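Local coordinates for protein endoglucanase A (Clostridium cellulolyticum, PDB 1EDG) that hydrolyses internal beta-1,4-glucosidic bonds of cellulose, acting as a family 5 endoglucanase through its TIM-barrel catalytic domain, at residues S147-A150 and Q151-A154; F362-P365 and E366-D369. All coordinates share one frame; numbering follows the deposited sequence.

Contact 1 (S147-A150 and Q151-A154); sequences SVWA and QIAA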
loop_
_atom_site.group_PDB
_atom_site.type_symbol
_atom_site.label_atom_id
_atom_site.label_comp_id
_atom_site.label_asym_id
_atom_site.label_seq_id
_atom_site.Cartn_x
_atom_site.Cartn_y
_atom_site.Cartn_z
ATOM N N SER A 147 17.998 11.796 -0.140
ATOM C CA SER A 147 17.818 12.954 0.742
ATOM C C SER A 147 16.567 12.820 1.606
ATOM O O SER A 147 16.604 13.010 2.821
ATOM C CB SER A 147 17.718 14.243 -0.077
ATOM O OG SER A 147 18.873 14.436 -0.873
ATOM N N VAL A 148 15.453 12.513 0.956
ATOM C CA VAL A 148 14.173 12.358 1.643
ATOM C C VAL A 148 14.214 11.213 2.657
ATOM O O VAL A 148 13.815 11.387 3.816
ATOM C CB VAL A 148 13.020 12.167 0.618
ATOM C CG1 VAL A 148 11.759 11.701 1.303
ATOM C CG2 VAL A 148 12.760 13.485 -0.107
ATOM N N TRP A 149 14.758 10.067 2.257
ATOM C CA TRP A 149 14.814 8.948 3.182
ATOM C C TRP A 149 15.792 9.124 4.328
ATOM O O TRP A 149 15.550 8.625 5.426
ATOM C CB TRP A 149 14.987 7.620 2.443
ATOM C CG TRP A 149 13.664 7.137 1.939
ATOM C CD1 TRP A 149 13.249 7.081 0.647
ATOM C CD2 TRP A 149 12.546 6.735 2.741
ATOM N NE1 TRP A 149 11.935 6.682 0.587
ATOM C CE2 TRP A 149 11.479 6.461 1.861
ATOM C CE3 TRP A 149 12.342 6.589 4.122
ATOM C CZ2 TRP A 149 10.218 6.051 2.316
ATOM C CZ3 TRP A 149 11.091 6.183 4.571
ATOM C CH2 TRP A 149 10.048 5.917 3.670
ATOM N N ALA A 150 16.862 9.884 4.111
ATOM C CA ALA A 150 17.819 10.130 5.187
ATOM C C ALA A 150 17.114 10.958 6.268
ATOM O O ALA A 150 17.306 10.734 7.461
ATOM C CB ALA A 150 19.048 10.882 4.660
ATOM N N GLN A 151 16.280 11.897 5.834
ATOM C CA GLN A 151 15.537 12.756 6.747
ATOM C C GLN A 151 14.440 11.996 7.497
ATOM O O GLN A 151 14.285 12.162 8.713
ATOM C CB GLN A 151 14.930 13.930 5.984
ATOM C CG GLN A 151 15.958 14.884 5.406
ATOM C CD GLN A 151 15.314 15.947 4.556
ATOM O OE1 GLN A 151 14.753 16.913 5.074
ATOM N NE2 GLN A 151 15.362 15.765 3.247
ATOM N N ILE A 152 13.669 11.188 6.773
ATOM C CA ILE A 152 12.606 10.408 7.401
ATOM C C ILE A 152 13.218 9.433 8.408
ATOM O O ILE A 152 12.752 9.328 9.548
ATOM C CB ILE A 152 11.758 9.648 6.361
ATOM C CG1 ILE A 152 11.044 10.645 5.446
ATOM C CG2 ILE A 152 10.711 8.775 7.069
ATOM C CD1 ILE A 152 10.397 10.008 4.242
ATOM N N ALA A 153 14.295 8.764 8.010
ATOM C CA ALA A 153 14.973 7.825 8.893
ATOM C C ALA A 153 15.473 8.506 10.173
ATOM O O ALA A 153 15.354 7.956 11.268
ATOM C CB ALA A 153 16.133 7.160 8.161
ATOM N N ALA A 154 16.018 9.713 10.043
ATOM C CA ALA A 154 16.528 10.430 11.206
ATOM C C ALA A 154 15.408 10.836 12.161
ATOM O O ALA A 154 15.555 10.721 13.374
ATOM C CB ALA A 154 17.322 11.658 10.774
#

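Contact 2 (F362-P365 and E366-D369); sequences FKFP and EIID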
loop_
_atom_site.group_PDB
_atom_site.type_symbol
_atom_site.label_atom_id
_atom_site.label_comp_id
_atom_site.label_asym_id
_atom_site.label_seq_id
_atom_site.Cartn_x
_atom_site.Cartn_y
_atom_site.Cartn_z
ATOM N N PHE A 362 -18.080 2.824 9.901
ATOM C CA PHE A 362 -18.065 2.267 8.557
ATOM C C PHE A 362 -19.437 2.287 7.888
ATOM O O PHE A 362 -20.448 1.918 8.494
ATOM C CB PHE A 362 -17.498 0.844 8.582
ATOM C CG PHE A 362 -16.041 0.781 8.951
ATOM C CD1 PHE A 362 -15.646 0.751 10.286
ATOM C CD2 PHE A 362 -15.063 0.748 7.964
ATOM C CE1 PHE A 362 -14.295 0.688 10.629
ATOM C CE2 PHE A 362 -13.710 0.684 8.298
ATOM C CZ PHE A 362 -13.328 0.654 9.632
ATOM N N LYS A 363 -19.458 2.710 6.628
ATOM C CA LYS A 363 -20.683 2.798 5.848
ATOM C C LYS A 363 -21.147 1.483 5.217
ATOM O O LYS A 363 -22.346 1.299 4.963
ATOM C CB LYS A 363 -20.546 3.881 4.779
ATOM C CG LYS A 363 -20.760 5.287 5.313
ATOM C CD LYS A 363 -22.242 5.564 5.515
ATOM C CE LYS A 363 -22.485 6.830 6.331
ATOM N NZ LYS A 363 -22.201 6.625 7.785
ATOM N N PHE A 364 -20.211 0.579 4.943
ATOM C CA PHE A 364 -20.549 -0.724 4.358
ATOM C C PHE A 364 -19.897 -1.737 5.290
ATOM O O PHE A 364 -19.016 -2.494 4.877
ATOM C CB PHE A 364 -19.955 -0.844 2.950
ATOM C CG PHE A 364 -20.344 0.278 2.028
ATOM C CD1 PHE A 364 -21.597 0.294 1.420
ATOM C CD2 PHE A 364 -19.459 1.321 1.769
ATOM C CE1 PHE A 364 -21.965 1.338 0.562
ATOM C CE2 PHE A 364 -19.813 2.366 0.918
ATOM C CZ PHE A 364 -21.066 2.377 0.312
ATOM N N PRO A 365 -20.377 -1.812 6.548
ATOM C CA PRO A 365 -19.820 -2.728 7.545
ATOM C C PRO A 365 -19.730 -4.208 7.184
ATOM O O PRO A 365 -18.787 -4.875 7.604
ATOM C CB PRO A 365 -20.686 -2.466 8.778
ATOM C CG PRO A 365 -22.008 -2.111 8.195
ATOM C CD PRO A 365 -21.630 -1.205 7.044
ATOM N N GLU A 366 -20.676 -4.714 6.396
ATOM C CA GLU A 366 -20.661 -6.128 6.007
ATOM C C GLU A 366 -19.391 -6.478 5.231
ATOM O O GLU A 366 -18.834 -7.563 5.402
ATOM C CB GLU A 366 -21.884 -6.495 5.169
ATOM C CG GLU A 366 -23.223 -6.368 5.893
ATOM C CD GLU A 366 -23.889 -5.013 5.706
ATOM O OE1 GLU A 366 -23.201 -4.026 5.349
ATOM O OE2 GLU A 366 -25.119 -4.942 5.904
ATOM N N ILE A 367 -18.929 -5.556 4.387
ATOM C CA ILE A 367 -17.715 -5.786 3.603
ATOM C C ILE A 367 -16.524 -5.919 4.542
ATOM O O ILE A 367 -15.771 -6.891 4.469
ATOM C CB ILE A 367 -17.432 -4.622 2.614
ATOM C CG1 ILE A 367 -18.515 -4.565 1.532
ATOM C CG2 ILE A 367 -16.045 -4.792 1.980
ATOM C CD1 ILE A 367 -18.406 -3.341 0.619
ATOM N N ILE A 368 -16.388 -4.976 5.469
ATOM C CA ILE A 368 -15.256 -5.010 6.386
ATOM C C ILE A 368 -15.314 -6.165 7.405
ATOM O O ILE A 368 -14.273 -6.716 7.786
ATOM C CB ILE A 368 -14.954 -3.604 7.024
ATOM C CG1 ILE A 368 -15.219 -3.589 8.516
ATOM C CG2 ILE A 368 -15.674 -2.488 6.281
ATOM C CD1 ILE A 368 -13.975 -3.832 9.307
ATOM N N ASP A 369 -16.518 -6.573 7.802
ATOM C CA ASP A 369 -16.649 -7.693 8.738
ATOM C C ASP A 369 -16.255 -8.993 8.038
ATOM O O ASP A 369 -15.692 -9.892 8.663
ATOM C CB ASP A 369 -18.069 -7.778 9.307
ATOM C CG ASP A 369 -18.366 -6.656 10.290
ATOM O OD1 ASP A 369 -17.405 -6.057 10.817
ATOM O OD2 ASP A 369 -19.554 -6.363 10.537
#

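Contact 1 (S147-A150 and Q151-A154)
S147 O is gripped twice by Q151, once by the backbone N and once by the side-chain amide. Both are fairly straight hydrogen bonds, Q151 N to S147 O at 3.2 Å and Q151 NE2 to S147 O at 3.1 Å, and the two donors come from opposite faces of the carbonyl plane. The amide N sits above that plane, 70° out, while the carbonyl oxygen lies almost within the amide's own plane. With CG beside the backbone N (chi1 -66°) and CD extended beyond it, Q151 runs back toward the preceding turn. Its NE2 also donates to Y93 O and its OE1 accepts from I95 N, which settles which end of the amide is O and which is N. Backbone i to i+4 bonds complete the turn, among them A153 N to W149 O at 2.9 Å.

Apolar contacts gather on I152. I152 CD1 sits over a face of the W149 six-membered ring, 3.9 Å from the centroid, a CH-pi contact 12° off the normal. I152 CG2 meets W149 CZ3 at 3.6 Å, and I152 CD1 also lies 3.7 Å from V148 CG1. W149 NE1 bonds G167 O, beyond strand 163-166. This is an outer helix of a TIM barrel, 138-155, whose indole faces the barrel while its glutamine is tied to hairpin 88-95.

Contact 2 (F362-P365 and E366-D369)
The carbonyl of F364, the N-cap residue, receives I367 N at 3.1 Å from F364 O. This bond is bent, with an N-H...O angle of 135°. The next acceptor is held more directly: the bond from D369 N to P365 O is shorter, 2.8 Å, and straighter. P365, first in the helix, has no N-H to offer.

The carboxylate oxygens find their partners outside the segment. D369 OD1 forms a salt bridge with K73 and OD2 bonds Y2 OH, while E366 OE2 accepts from D3 N. A bend at chi2 (92°) turns the E366 carboxylate back toward the proline ring, leaving E366 OE1 3.6 Å from P365 CG.

Apolar groups flank these bonds. I368 CG2 touches F362 CD2 at 3.7 Å, the two side chains crossing at about a right angle, and I367 CD1 meets F364 CB at 3.8 Å. The F364 ring makes a cation-pi contact with R319. Proline thus suits the first turn because it has no N-H that would need an acceptor there. E366, second in the helix, would probably interact favourably with the helix dipole, whereas D369, further along, ties the helix to K73 of helix 64-73 and to Y2 of the N-terminal tail.

Contact 1 and contact 2 do not touch: their centres are 37 Å apart and their nearest atoms about 25 Å. Each centre lies about 20 Å from the centre of the chain, on opposite sides of it. In sequence they follow in series, contact 1 on helix 138-155 between the third and fourth barrel strands, contact 2 at the start of helix 365-374, after the eighth. Both therefore belong to the periphery of the same eight-stranded barrel. In family 5 enzymes the catalytic cleft lies at the C-terminal ends of the barrel strands; within contact 1 it is the indole end that reaches the residue following strand 163-166, whereas contact 2 belongs to the outer packing after the last barrel strand.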